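PDB 4R84: sialyltransferase 0160 from Photobacterium damselae, which catalyses the transfer of sialic acid from CMP-sialic acid to a galactoside acceptor, using a GT-B glycosyltransferase fold. Local coordinates for residues A[209-220]-A[262-270]; A[454-465]-A[487-498]. All coordinates share one frame; numbering follows the deposited sequence. Where two conformers were deposited one is given.

Interaction 1: residues A[209-220]-A[262-270]; sequences FNNLPPIIQPLY and LLANYLAGT
Gln217 brings NE2 of its amide over one face of the Tyr266 ring and, in the same reach, hydrogen-bonds the backbone of that tyrosine. NE2 of Gln217 sits 3.3 Å above the ring plane, offset toward the rim, with amide and ring planes 34° apart. Its N-H points almost straight at Tyr266 O (NE2 to O 2.9 Å, N-H...O 165°), arriving from above the carbonyl plane. Gly269 N, in the Schellman turn that ends helix 252-267, reaches the same oxygen from the opposite face, so two donors grip it. CG of Gln217 stands anti to its carbonyl carbon and the chain runs out extended, which carries the amide across to the neighbouring helix.

One turn further on, Tyr220 lays its ring on Ala268: CA of Ala268 stands 3.5 Å from the ring centroid, almost exactly over the centre, a CH-pi contact, with CB over the same face. On the other flank Phe209 brings CZ within 3.5 Å of Tyr266 CE2, the two rings tilted 40° to each other, while CD1 of Leu263 meets the edge of the Phe209 ring at CE1. Between these flanks Pro213 CB packs on Leu267 CD2 at 3.9 Å and also touches the edge of Tyr266. Ile216 CG2 more loosely approaches the same CD2, and its side chain rests on Phe201 of strand 197-204, in the large mixed sheet.

One water donates to both Gln217 O and Leu267 O, bridging the two backbones. The chemistry is thus divided: apolar and aromatic contacts join segment 209-220 to the end of helix 252-267, while the glutamine amide and the water serve carbonyls of both segments.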
loop_
_atom_site.group_PDB
_atom_site.type_symbol
_atom_site.label_atom_id
_atom_site.label_comp_id
_atom_site.label_asym_id
_atom_site.label_seq_id
_atom_site.Cartn_x
_atom_site.Cartn_y
_atom_site.Cartn_z
ATOM N N PHE A 209 10.205 -10.510 -5.995
ATOM C CA PHE A 209 11.497 -11.019 -6.440
ATOM C C PHE A 209 11.973 -10.356 -7.730
ATOM O O PHE A 209 13.168 -10.346 -8.031
ATOM C CB PHE A 209 11.458 -12.542 -6.639
ATOM C CG PHE A 209 12.815 -13.129 -6.864
ATOM C CD1 PHE A 209 13.713 -13.229 -5.816
ATOM C CD2 PHE A 209 13.206 -13.556 -8.124
ATOM C CE1 PHE A 209 14.976 -13.745 -6.014
ATOM C CE2 PHE A 209 14.470 -14.079 -8.329
ATOM C CZ PHE A 209 15.356 -14.169 -7.268
ATOM N N ASN A 210 11.046 -9.809 -8.505
ATOM C CA ASN A 210 11.451 -9.069 -9.698
ATOM C C ASN A 210 11.886 -7.645 -9.354
ATOM O O ASN A 210 12.595 -7.011 -10.132
ATOM C CB ASN A 210 10.320 -9.033 -10.723
ATOM C CG ASN A 210 10.157 -10.345 -11.456
ATOM O OD1 ASN A 210 11.094 -11.145 -11.542
ATOM N ND2 ASN A 210 8.972 -10.568 -12.004
ATOM N N ASN A 211 11.452 -7.142 -8.199
ATOM C CA ASN A 211 11.690 -5.732 -7.879
ATOM C C ASN A 211 12.809 -5.433 -6.889
ATOM O O ASN A 211 13.503 -4.427 -7.043
ATOM C CB ASN A 211 10.403 -5.088 -7.342
ATOM C CG ASN A 211 9.347 -4.891 -8.421
ATOM O OD1 ASN A 211 9.656 -4.794 -9.615
ATOM N ND2 ASN A 211 8.083 -4.832 -7.999
ATOM N N LEU A 212 12.985 -6.268 -5.866
ATOM C CA LEU A 212 13.947 -5.918 -4.808
ATOM C C LEU A 212 15.385 -6.417 -5.035
ATOM O O LEU A 212 16.333 -5.675 -4.753
ATOM C CB LEU A 212 13.448 -6.417 -3.446
ATOM C CG LEU A 212 12.084 -5.850 -3.014
ATOM C CD1 LEU A 212 11.796 -6.163 -1.544
ATOM C CD2 LEU A 212 12.009 -4.342 -3.240
ATOM N N PRO A 213 15.569 -7.656 -5.535
ATOM C CA PRO A 213 16.970 -8.070 -5.713
ATOM C C PRO A 213 17.855 -7.133 -6.561
ATOM O O PRO A 213 19.041 -7.053 -6.245
ATOM C CB PRO A 213 16.845 -9.446 -6.375
ATOM C CG PRO A 213 15.547 -9.973 -5.868
ATOM C CD PRO A 213 14.637 -8.768 -5.814
ATOM N N PRO A 214 17.320 -6.466 -7.611
ATOM C CA PRO A 214 18.198 -5.561 -8.363
ATOM C C PRO A 214 18.736 -4.393 -7.561
ATOM O O PRO A 214 19.748 -3.808 -7.956
ATOM C CB PRO A 214 17.296 -5.049 -9.482
ATOM C CG PRO A 214 16.299 -6.132 -9.674
ATOM C CD PRO A 214 16.032 -6.647 -8.304
ATOM N N ILE A 215 18.060 -4.043 -6.466
ATOM C CA ILE A 215 18.524 -2.973 -5.607
ATOM C C ILE A 215 19.380 -3.544 -4.472
ATOM O O ILE A 215 20.445 -2.999 -4.127
ATOM C CB ILE A 215 17.349 -2.177 -5.001
ATOM C CG1 ILE A 215 16.488 -1.570 -6.115
ATOM C CG2 ILE A 215 17.890 -1.087 -4.057
ATOM C CD1 ILE A 215 15.122 -1.035 -5.619
ATOM N N ILE A 216 18.909 -4.641 -3.880
ATOM C CA ILE A 216 19.608 -5.244 -2.743
ATOM C C ILE A 216 20.992 -5.790 -3.112
ATOM O O ILE A 216 21.948 -5.592 -2.369
ATOM C CB ILE A 216 18.777 -6.362 -2.118
ATOM C CG1 ILE A 216 17.547 -5.754 -1.436
ATOM C CG2 ILE A 216 19.620 -7.165 -1.115
ATOM C CD1 ILE A 216 16.598 -6.765 -0.860
ATOM N N GLN A 217 21.111 -6.448 -4.263
ATOM C CA GLN A 217 22.384 -7.080 -4.641
ATOM C C GLN A 217 23.588 -6.126 -4.702
ATOM O O GLN A 217 24.619 -6.424 -4.101
ATOM C CB GLN A 217 22.241 -7.812 -5.979
ATOM C CG GLN A 217 21.559 -9.158 -5.855
ATOM C CD GLN A 217 21.388 -9.844 -7.191
ATOM O OE1 GLN A 217 21.243 -9.189 -8.219
ATOM N NE2 GLN A 217 21.426 -11.171 -7.186
ATOM N N PRO A 218 23.488 -4.993 -5.428
ATOM C CA PRO A 218 24.694 -4.151 -5.458
ATOM C C PRO A 218 25.010 -3.440 -4.137
ATOM O O PRO A 218 26.126 -2.952 -3.967
ATOM C CB PRO A 218 24.382 -3.128 -6.562
ATOM C CG PRO A 218 22.902 -3.091 -6.643
ATOM C CD PRO A 218 22.435 -4.477 -6.324
ATOM N N LEU A 219 24.061 -3.400 -3.206
ATOM C CA LEU A 219 24.302 -2.742 -1.933
ATOM C C LEU A 219 24.688 -3.740 -0.855
ATOM O O LEU A 219 24.989 -3.351 0.272
ATOM C CB LEU A 219 23.053 -1.983 -1.478
ATOM C CG LEU A 219 22.595 -0.811 -2.344
ATOM C CD1 LEU A 219 21.232 -0.322 -1.864
ATOM C CD2 LEU A 219 23.628 0.311 -2.326
ATOM N N TYR A 220 24.653 -5.026 -1.194
ATOM C CA TYR A 220 24.688 -6.069 -0.172
ATOM C C TYR A 220 25.927 -6.010 0.720
ATOM O O TYR A 220 25.846 -6.206 1.940
ATOM C CB TYR A 220 24.598 -7.451 -0.815
ATOM C CG TYR A 220 24.385 -8.545 0.195
ATOM C CD1 TYR A 220 25.467 -9.135 0.844
ATOM C CD2 TYR A 220 23.107 -9.000 0.496
ATOM C CE1 TYR A 220 25.281 -10.128 1.778
ATOM C CE2 TYR A 220 22.913 -10.004 1.420
ATOM C CZ TYR A 220 24.007 -10.563 2.058
ATOM O OH TYR A 220 23.832 -11.564 2.980
ATOM N N LEU A 262 18.741 -20.288 -0.341
ATOM C CA LEU A 262 18.770 -20.029 -1.773
ATOM C C LEU A 262 18.554 -18.533 -2.044
ATOM O O LEU A 262 19.304 -17.902 -2.795
ATOM C CB LEU A 262 17.701 -20.868 -2.474
ATOM C CG LEU A 262 17.830 -21.141 -3.970
ATOM C CD1 LEU A 262 19.206 -21.678 -4.313
ATOM C CD2 LEU A 262 16.753 -22.118 -4.403
ATOM N N LEU A 263 17.525 -17.969 -1.424
ATOM C CA LEU A 263 17.265 -16.538 -1.543
ATOM C C LEU A 263 18.430 -15.731 -0.976
ATOM O O LEU A 263 18.910 -14.790 -1.601
ATOM C CB LEU A 263 15.950 -16.170 -0.853
ATOM C CG LEU A 263 15.557 -14.684 -0.921
ATOM C CD1 LEU A 263 15.492 -14.189 -2.355
ATOM C CD2 LEU A 263 14.223 -14.448 -0.211
ATOM N N ALA A 264 18.891 -16.120 0.206
ATOM C CA ALA A 264 19.994 -15.426 0.884
ATOM C C ALA A 264 21.277 -15.369 0.050
ATOM O O ALA A 264 21.909 -14.316 -0.057
ATOM C CB ALA A 264 20.275 -16.087 2.223
ATOM N N ASN A 265 21.674 -16.502 -0.524
ATOM C CA ASN A 265 22.908 -16.555 -1.302
ATOM C C ASN A 265 22.790 -15.809 -2.619
ATOM O O ASN A 265 23.765 -15.255 -3.112
ATOM C CB ASN A 265 23.320 -18.003 -1.572
ATOM C CG ASN A 265 23.680 -18.750 -0.307
ATOM O OD1 ASN A 265 24.043 -18.150 0.698
ATOM N ND2 ASN A 265 23.576 -20.074 -0.352
ATOM N N TYR A 266 21.591 -15.799 -3.189
ATOM C CA TYR A 266 21.349 -15.062 -4.422
ATOM C C TYR A 266 21.502 -13.567 -4.164
ATOM O O TYR A 266 22.143 -12.846 -4.935
ATOM C CB TYR A 266 19.955 -15.374 -4.971
ATOM C CG TYR A 266 19.657 -14.684 -6.276
ATOM C CD1 TYR A 266 20.122 -15.205 -7.480
ATOM C CD2 TYR A 266 18.894 -13.521 -6.314
ATOM C CE1 TYR A 266 19.853 -14.578 -8.681
ATOM C CE2 TYR A 266 18.620 -12.890 -7.510
ATOM C CZ TYR A 266 19.102 -13.425 -8.693
ATOM O OH TYR A 266 18.823 -12.803 -9.890
ATOM N N LEU A 267 20.908 -13.109 -3.067
ATOM C CA LEU A 267 21.001 -11.711 -2.696
ATOM C C LEU A 267 22.443 -11.330 -2.369
ATOM O O LEU A 267 22.885 -10.235 -2.716
ATOM C CB LEU A 267 20.080 -11.386 -1.514
ATOM C CG LEU A 267 18.571 -11.557 -1.741
ATOM C CD1 LEU A 267 17.779 -11.163 -0.479
ATOM C CD2 LEU A 267 18.137 -10.720 -2.924
ATOM N N ALA A 268 23.168 -12.245 -1.723
ATOM C CA ALA A 268 24.556 -11.990 -1.308
ATOM C C ALA A 268 25.529 -12.011 -2.491
ATOM O O ALA A 268 26.703 -11.666 -2.345
ATOM C CB ALA A 268 24.989 -12.997 -0.250
ATOM N N GLY A 269 25.037 -12.437 -3.649
ATOM C CA GLY A 269 25.822 -12.471 -4.871
ATOM C C GLY A 269 26.912 -13.524 -4.877
ATOM O O GLY A 269 27.973 -13.333 -5.474
ATOM N N THR A 270 26.650 -14.643 -4.213
ATOM C CA THR A 270 27.610 -15.737 -4.168
ATOM C C THR A 270 27.071 -16.942 -4.923
ATOM O O THR A 270 27.734 -17.976 -5.017
ATOM C CB THR A 270 27.947 -16.144 -2.724
ATOM O OG1 THR A 270 26.753 -16.543 -2.044
ATOM C CG2 THR A 270 28.594 -14.981 -1.979
HETATM O O HOH W 1 25.068 -9.160 -3.851
#

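Interaction 2: residues A[454-465]-A[487-498]; sequences YFTIPADKVNFI and VMLTLGIVKEKD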
loop_
_atom_site.group_PDB
_atom_site.type_symbol
_atom_site.label_atom_id
_atom_site.label_comp_id
_atom_site.label_asym_id
_atom_site.label_seq_id
_atom_site.Cartn_x
_atom_site.Cartn_y
_atom_site.Cartn_z
ATOM N N TYR A 454 -13.223 -7.350 -7.217
ATOM C CA TYR A 454 -14.240 -7.963 -6.352
ATOM C C TYR A 454 -13.647 -8.549 -5.072
ATOM O O TYR A 454 -14.385 -8.886 -4.145
ATOM C CB TYR A 454 -15.032 -9.042 -7.121
ATOM C CG TYR A 454 -16.099 -8.411 -7.971
ATOM C CD1 TYR A 454 -17.327 -8.058 -7.426
ATOM C CD2 TYR A 454 -15.846 -8.087 -9.295
ATOM C CE1 TYR A 454 -18.292 -7.430 -8.192
ATOM C CE2 TYR A 454 -16.792 -7.466 -10.062
ATOM C CZ TYR A 454 -18.009 -7.138 -9.513
ATOM O OH TYR A 454 -18.935 -6.513 -10.307
ATOM N N PHE A 455 -12.320 -8.631 -4.998
ATOM C CA PHE A 455 -11.689 -9.177 -3.808
ATOM C C PHE A 455 -11.624 -8.187 -2.649
ATOM O O PHE A 455 -11.292 -8.560 -1.529
ATOM C CB PHE A 455 -10.288 -9.671 -4.150
ATOM C CG PHE A 455 -10.257 -11.111 -4.515
ATOM C CD1 PHE A 455 -10.944 -11.562 -5.636
ATOM C CD2 PHE A 455 -9.590 -12.027 -3.732
ATOM C CE1 PHE A 455 -10.933 -12.891 -5.979
ATOM C CE2 PHE A 455 -9.581 -13.365 -4.074
ATOM C CZ PHE A 455 -10.255 -13.798 -5.192
ATOM N N THR A 456 -11.965 -6.932 -2.895
ATOM C CA THR A 456 -11.986 -5.989 -1.789
ATOM C C THR A 456 -13.352 -5.331 -1.656
ATOM O O THR A 456 -13.474 -4.176 -1.264
ATOM C CB THR A 456 -10.883 -4.927 -1.926
ATOM O OG1 THR A 456 -10.916 -4.352 -3.238
ATOM C CG2 THR A 456 -9.520 -5.560 -1.693
ATOM N N ILE A 457 -14.385 -6.095 -1.989
ATOM C CA ILE A 457 -15.752 -5.661 -1.735
ATOM C C ILE A 457 -16.380 -6.589 -0.701
ATOM O O ILE A 457 -16.334 -7.806 -0.873
ATOM C CB ILE A 457 -16.606 -5.689 -3.004
ATOM C CG1 ILE A 457 -15.958 -4.881 -4.136
ATOM C CG2 ILE A 457 -18.009 -5.172 -2.709
ATOM C CD1 ILE A 457 -16.746 -4.963 -5.437
ATOM N N PRO A 458 -16.963 -6.021 0.374
ATOM C CA PRO A 458 -17.682 -6.844 1.355
ATOM C C PRO A 458 -18.722 -7.706 0.663
ATOM O O PRO A 458 -19.376 -7.236 -0.282
ATOM C CB PRO A 458 -18.337 -5.811 2.277
ATOM C CG PRO A 458 -17.452 -4.592 2.167
ATOM C CD PRO A 458 -16.988 -4.587 0.724
ATOM N N ALA A 459 -18.844 -8.959 1.091
ATOM C CA ALA A 459 -19.747 -9.911 0.457
ATOM C C ALA A 459 -21.170 -9.369 0.319
ATOM O O ALA A 459 -21.842 -9.623 -0.683
ATOM C CB ALA A 459 -19.761 -11.219 1.230
ATOM N N ASP A 460 -21.622 -8.623 1.327
ATOM C CA ASP A 460 -22.991 -8.113 1.338
ATOM C C ASP A 460 -23.249 -7.123 0.201
ATOM O O ASP A 460 -24.399 -6.877 -0.168
ATOM C CB ASP A 460 -23.310 -7.459 2.688
ATOM C CG ASP A 460 -22.357 -6.327 3.036
ATOM O OD1 ASP A 460 -21.473 -6.007 2.219
ATOM O OD2 ASP A 460 -22.498 -5.745 4.131
ATOM N N LYS A 461 -22.179 -6.575 -0.374
ATOM C CA LYS A 461 -22.314 -5.599 -1.448
ATOM C C LYS A 461 -22.067 -6.216 -2.834
ATOM O O LYS A 461 -22.225 -5.551 -3.856
ATOM C CB LYS A 461 -21.354 -4.420 -1.204
ATOM C CG LYS A 461 -21.789 -3.469 -0.102
ATOM C CD LYS A 461 -20.789 -2.326 0.057
ATOM C CE LYS A 461 -21.153 -1.414 1.216
ATOM N NZ LYS A 461 -22.364 -0.616 0.939
ATOM N N VAL A 462 -21.693 -7.490 -2.875
ATOM C CA VAL A 462 -21.500 -8.154 -4.156
ATOM C C VAL A 462 -22.768 -8.874 -4.590
ATOM O O VAL A 462 -23.201 -9.811 -3.931
ATOM C CB VAL A 462 -20.338 -9.169 -4.096
ATOM C CG1 VAL A 462 -20.195 -9.896 -5.421
ATOM C CG2 VAL A 462 -19.042 -8.462 -3.721
ATOM N N ASN A 463 -23.353 -8.448 -5.706
ATOM C CA ASN A 463 -24.625 -9.045 -6.130
ATOM C C ASN A 463 -24.445 -10.286 -7.002
ATOM O O ASN A 463 -24.885 -11.379 -6.642
ATOM C CB ASN A 463 -25.473 -8.019 -6.877
ATOM C CG ASN A 463 -26.964 -8.280 -6.722
ATOM O OD1 ASN A 463 -27.484 -9.267 -7.234
ATOM N ND2 ASN A 463 -27.657 -7.382 -6.024
ATOM N N PHE A 464 -23.798 -10.118 -8.150
ATOM C CA PHE A 464 -23.420 -11.252 -8.996
ATOM C C PHE A 464 -22.158 -10.898 -9.754
ATOM O O PHE A 464 -21.819 -9.723 -9.903
ATOM C CB PHE A 464 -24.522 -11.652 -9.991
ATOM C CG PHE A 464 -24.882 -10.586 -10.994
ATOM C CD1 PHE A 464 -24.093 -10.369 -12.120
ATOM C CD2 PHE A 464 -26.039 -9.845 -10.847
ATOM C CE1 PHE A 464 -24.426 -9.407 -13.044
ATOM C CE2 PHE A 464 -26.390 -8.889 -11.778
ATOM C CZ PHE A 464 -25.592 -8.672 -12.884
ATOM N N ILE A 465 -21.481 -11.930 -10.238
ATOM C CA ILE A 465 -20.270 -11.760 -11.024
ATOM C C ILE A 465 -20.349 -12.559 -12.309
ATOM O O ILE A 465 -20.702 -13.743 -12.290
ATOM C CB ILE A 465 -19.052 -12.195 -10.236
ATOM C CG1 ILE A 465 -18.942 -11.352 -8.968
ATOM C CG2 ILE A 465 -17.814 -11.996 -11.063
ATOM C CD1 ILE A 465 -17.734 -11.681 -8.133
ATOM N N VAL A 487 -11.650 -20.024 -5.007
ATOM C CA VAL A 487 -11.146 -19.146 -3.950
ATOM C C VAL A 487 -12.222 -18.203 -3.429
ATOM O O VAL A 487 -12.402 -18.068 -2.217
ATOM C CB VAL A 487 -9.937 -18.322 -4.441
ATOM C CG1 VAL A 487 -9.605 -17.193 -3.463
ATOM C CG2 VAL A 487 -8.759 -19.237 -4.677
ATOM N N MET A 488 -12.978 -17.590 -4.335
ATOM C CA MET A 488 -14.024 -16.665 -3.933
ATOM C C MET A 488 -15.126 -17.372 -3.145
ATOM O O MET A 488 -15.681 -16.799 -2.202
ATOM C CB MET A 488 -14.620 -15.979 -5.159
ATOM C CG MET A 488 -13.594 -15.249 -5.984
ATOM S SD MET A 488 -14.367 -14.315 -7.316
ATOM C CE MET A 488 -15.071 -12.988 -6.387
ATOM N N LEU A 489 -15.442 -18.610 -3.523
ATOM C CA LEU A 489 -16.412 -19.403 -2.768
ATOM C C LEU A 489 -15.918 -19.685 -1.349
ATOM O O LEU A 489 -16.663 -19.511 -0.392
ATOM C CB LEU A 489 -16.726 -20.711 -3.504
ATOM C CG LEU A 489 -17.559 -20.597 -4.793
ATOM C CD1 LEU A 489 -17.558 -21.908 -5.561
ATOM C CD2 LEU A 489 -18.994 -20.166 -4.515
ATOM N N THR A 490 -14.667 -20.121 -1.219
ATOM C CA THR A 490 -14.056 -20.410 0.089
ATOM C C THR A 490 -14.026 -19.170 0.990
ATOM O O THR A 490 -14.218 -19.255 2.212
ATOM C CB THR A 490 -12.623 -20.960 -0.085
ATOM O OG1 THR A 490 -12.684 -22.208 -0.783
ATOM C CG2 THR A 490 -11.936 -21.184 1.260
ATOM N N LEU A 491 -13.769 -18.024 0.373
ATOM C CA LEU A 491 -13.722 -16.746 1.077
ATOM C C LEU A 491 -15.109 -16.148 1.325
ATOM O O LEU A 491 -15.235 -15.141 2.007
ATOM C CB LEU A 491 -12.855 -15.753 0.296
ATOM C CG LEU A 491 -11.347 -15.998 0.333
ATOM C CD1 LEU A 491 -10.642 -15.056 -0.647
ATOM C CD2 LEU A 491 -10.815 -15.814 1.744
ATOM N N GLY A 492 -16.156 -16.744 0.755
ATOM C CA GLY A 492 -17.498 -16.242 0.995
ATOM C C GLY A 492 -17.835 -14.966 0.240
ATOM O O GLY A 492 -18.815 -14.279 0.549
ATOM N N ILE A 493 -17.055 -14.669 -0.788
ATOM C CA ILE A 493 -17.291 -13.466 -1.566
ATOM C C ILE A 493 -18.541 -13.663 -2.387
ATOM O O ILE A 493 -19.376 -12.768 -2.501
ATOM C CB ILE A 493 -16.108 -13.141 -2.485
ATOM C CG1 ILE A 493 -14.858 -12.897 -1.637
ATOM C CG2 ILE A 493 -16.436 -11.933 -3.362
ATOM C CD1 ILE A 493 -13.591 -12.718 -2.448
ATOM N N VAL A 494 -18.657 -14.855 -2.948
ATOM C CA VAL A 494 -19.852 -15.241 -3.683
ATOM C C VAL A 494 -20.285 -16.646 -3.283
ATOM O O VAL A 494 -19.493 -17.434 -2.760
ATOM C CB VAL A 494 -19.624 -15.221 -5.208
ATOM C CG1 VAL A 494 -19.403 -13.820 -5.708
ATOM C CG2 VAL A 494 -18.461 -16.104 -5.568
ATOM N N LYS A 495 -21.551 -16.945 -3.561
ATOM C CA LYS A 495 -22.047 -18.307 -3.569
ATOM C C LYS A 495 -22.217 -18.732 -5.029
ATOM O O LYS A 495 -22.162 -17.895 -5.929
ATOM C CB LYS A 495 -23.363 -18.394 -2.795
ATOM C CG LYS A 495 -23.200 -18.078 -1.325
ATOM C CD LYS A 495 -24.504 -18.254 -0.561
ATOM C CE LYS A 495 -24.254 -18.123 0.933
ATOM N NZ LYS A 495 -23.799 -16.748 1.291
ATOM N N GLU A 496 -22.410 -20.024 -5.269
ATOM C CA GLU A 496 -22.454 -20.525 -6.632
ATOM C C GLU A 496 -23.517 -19.840 -7.476
ATOM O O GLU A 496 -23.292 -19.575 -8.655
ATOM C CB GLU A 496 -22.683 -22.034 -6.650
ATOM C CG GLU A 496 -21.440 -22.833 -6.320
ATOM C CD GLU A 496 -21.537 -24.267 -6.801
ATOM O OE1 GLU A 496 -20.499 -24.965 -6.799
ATOM O OE2 GLU A 496 -22.645 -24.685 -7.203
ATOM N N LYS A 497 -24.657 -19.529 -6.856
ATOM C CA LYS A 497 -25.756 -18.861 -7.543
ATOM C C LYS A 497 -25.377 -17.467 -8.061
ATOM O O LYS A 497 -26.061 -16.913 -8.922
ATOM C CB LYS A 497 -26.961 -18.724 -6.605
ATOM C CG LYS A 497 -26.863 -17.412 -5.852
ATOM C CD LYS A 497 -27.981 -17.090 -4.940
ATOM C CE LYS A 497 -27.769 -15.676 -4.429
ATOM N NZ LYS A 497 -27.842 -14.652 -5.500
ATOM N N ASP A 498 -24.308 -16.884 -7.512
ATOM C CA ASP A 498 -23.879 -15.548 -7.888
ATOM C C ASP A 498 -22.948 -15.587 -9.095
ATOM O O ASP A 498 -22.629 -14.547 -9.663
ATOM C CB ASP A 498 -23.156 -14.851 -6.731
ATOM C CG ASP A 498 -24.025 -14.729 -5.491
ATOM O OD1 ASP A 498 -25.213 -14.393 -5.648
ATOM O OD2 ASP A 498 -23.526 -14.981 -4.367
HETATM O O HOH W 2 -21.962 -12.467 -2.389
#
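A short parallel strand pair, 462-468 beside 499-502, begins at this contact, and the helix 483-490 that comes between them in the chain packs against the 3-10 turn at 454-455 and, through Met488, against the first strand. The pairing starts with Ile465 N, which donates to Asp498 O at 2.9 Å in a nearly linear bond (174°), the donor lying close to the extension of the carbonyl bond. The carboxylate of Asp498 is held within its own segment: OD2 takes the N-H of Lys495, and OD1 forms a salt bridge with Lys497 NZ. These two grips fix the turn that leads into strand 499-502, and probably offset the carbonyl Asn463 O, an acceptor 3.2 Å from Asp498 OD1.

Further in, the Phe455 ring packs among aliphatic groups. Ile493 CD1 stands over the centre of one face, 4.1 Å from the centroid and 5° off the normal, a CH-pi contact. Val487 CG1 meets the ring edge near CZ, and Met488 CG lies 3.6 Å from CE1. The sulfur makes an oblique Met-aromatic contact, SD 5.1 Å from the ring centroid. A bend at chi3 (74°) then turns Met488 CE toward Ile465, where it meets CD1 tip to tip at a tight 3.4 Å. Val494 CG1 packs on that same CD1 at 3.6 Å, the Val494 and Ile465 side chains crossing at about a right angle, and touches Val462 CG1 as well.

Around this core, Lys461 and Asn463 make backbone bonds to Val446 in strand 445-447, an outer strand of the parallel four-stranded sheet. Val487 leans on helix 237-246 through Tyr240 and Tyr244, and Leu491 on Tyr299 of helix 299-302. Tyr454 turns its hydroxyl to Thr362, at the end of strand 358-362.

Overall arrangement
Interaction 1 and interaction 2 do not touch: their centres are about 39 Å apart and their nearest atoms about 19 Å. They follow one another along the chain, and each lies about 23 Å from the centre of the chain. Interaction 1 joins helices on the large mixed sheet, whereas interaction 2 sits beside the parallel four-stranded sheet, consistent with the two Rossmann-like halves of a GT-B enzyme. Of the two, interaction 2 comes close to the bound donor analogue: the side chain of Tyr454 is about 7 Å from CMP-3F-Neu5Ac. Through helix 237-246, which Phe455 and Val487 touch, interaction 2 also meets the chain that runs between the two segments of interaction 1.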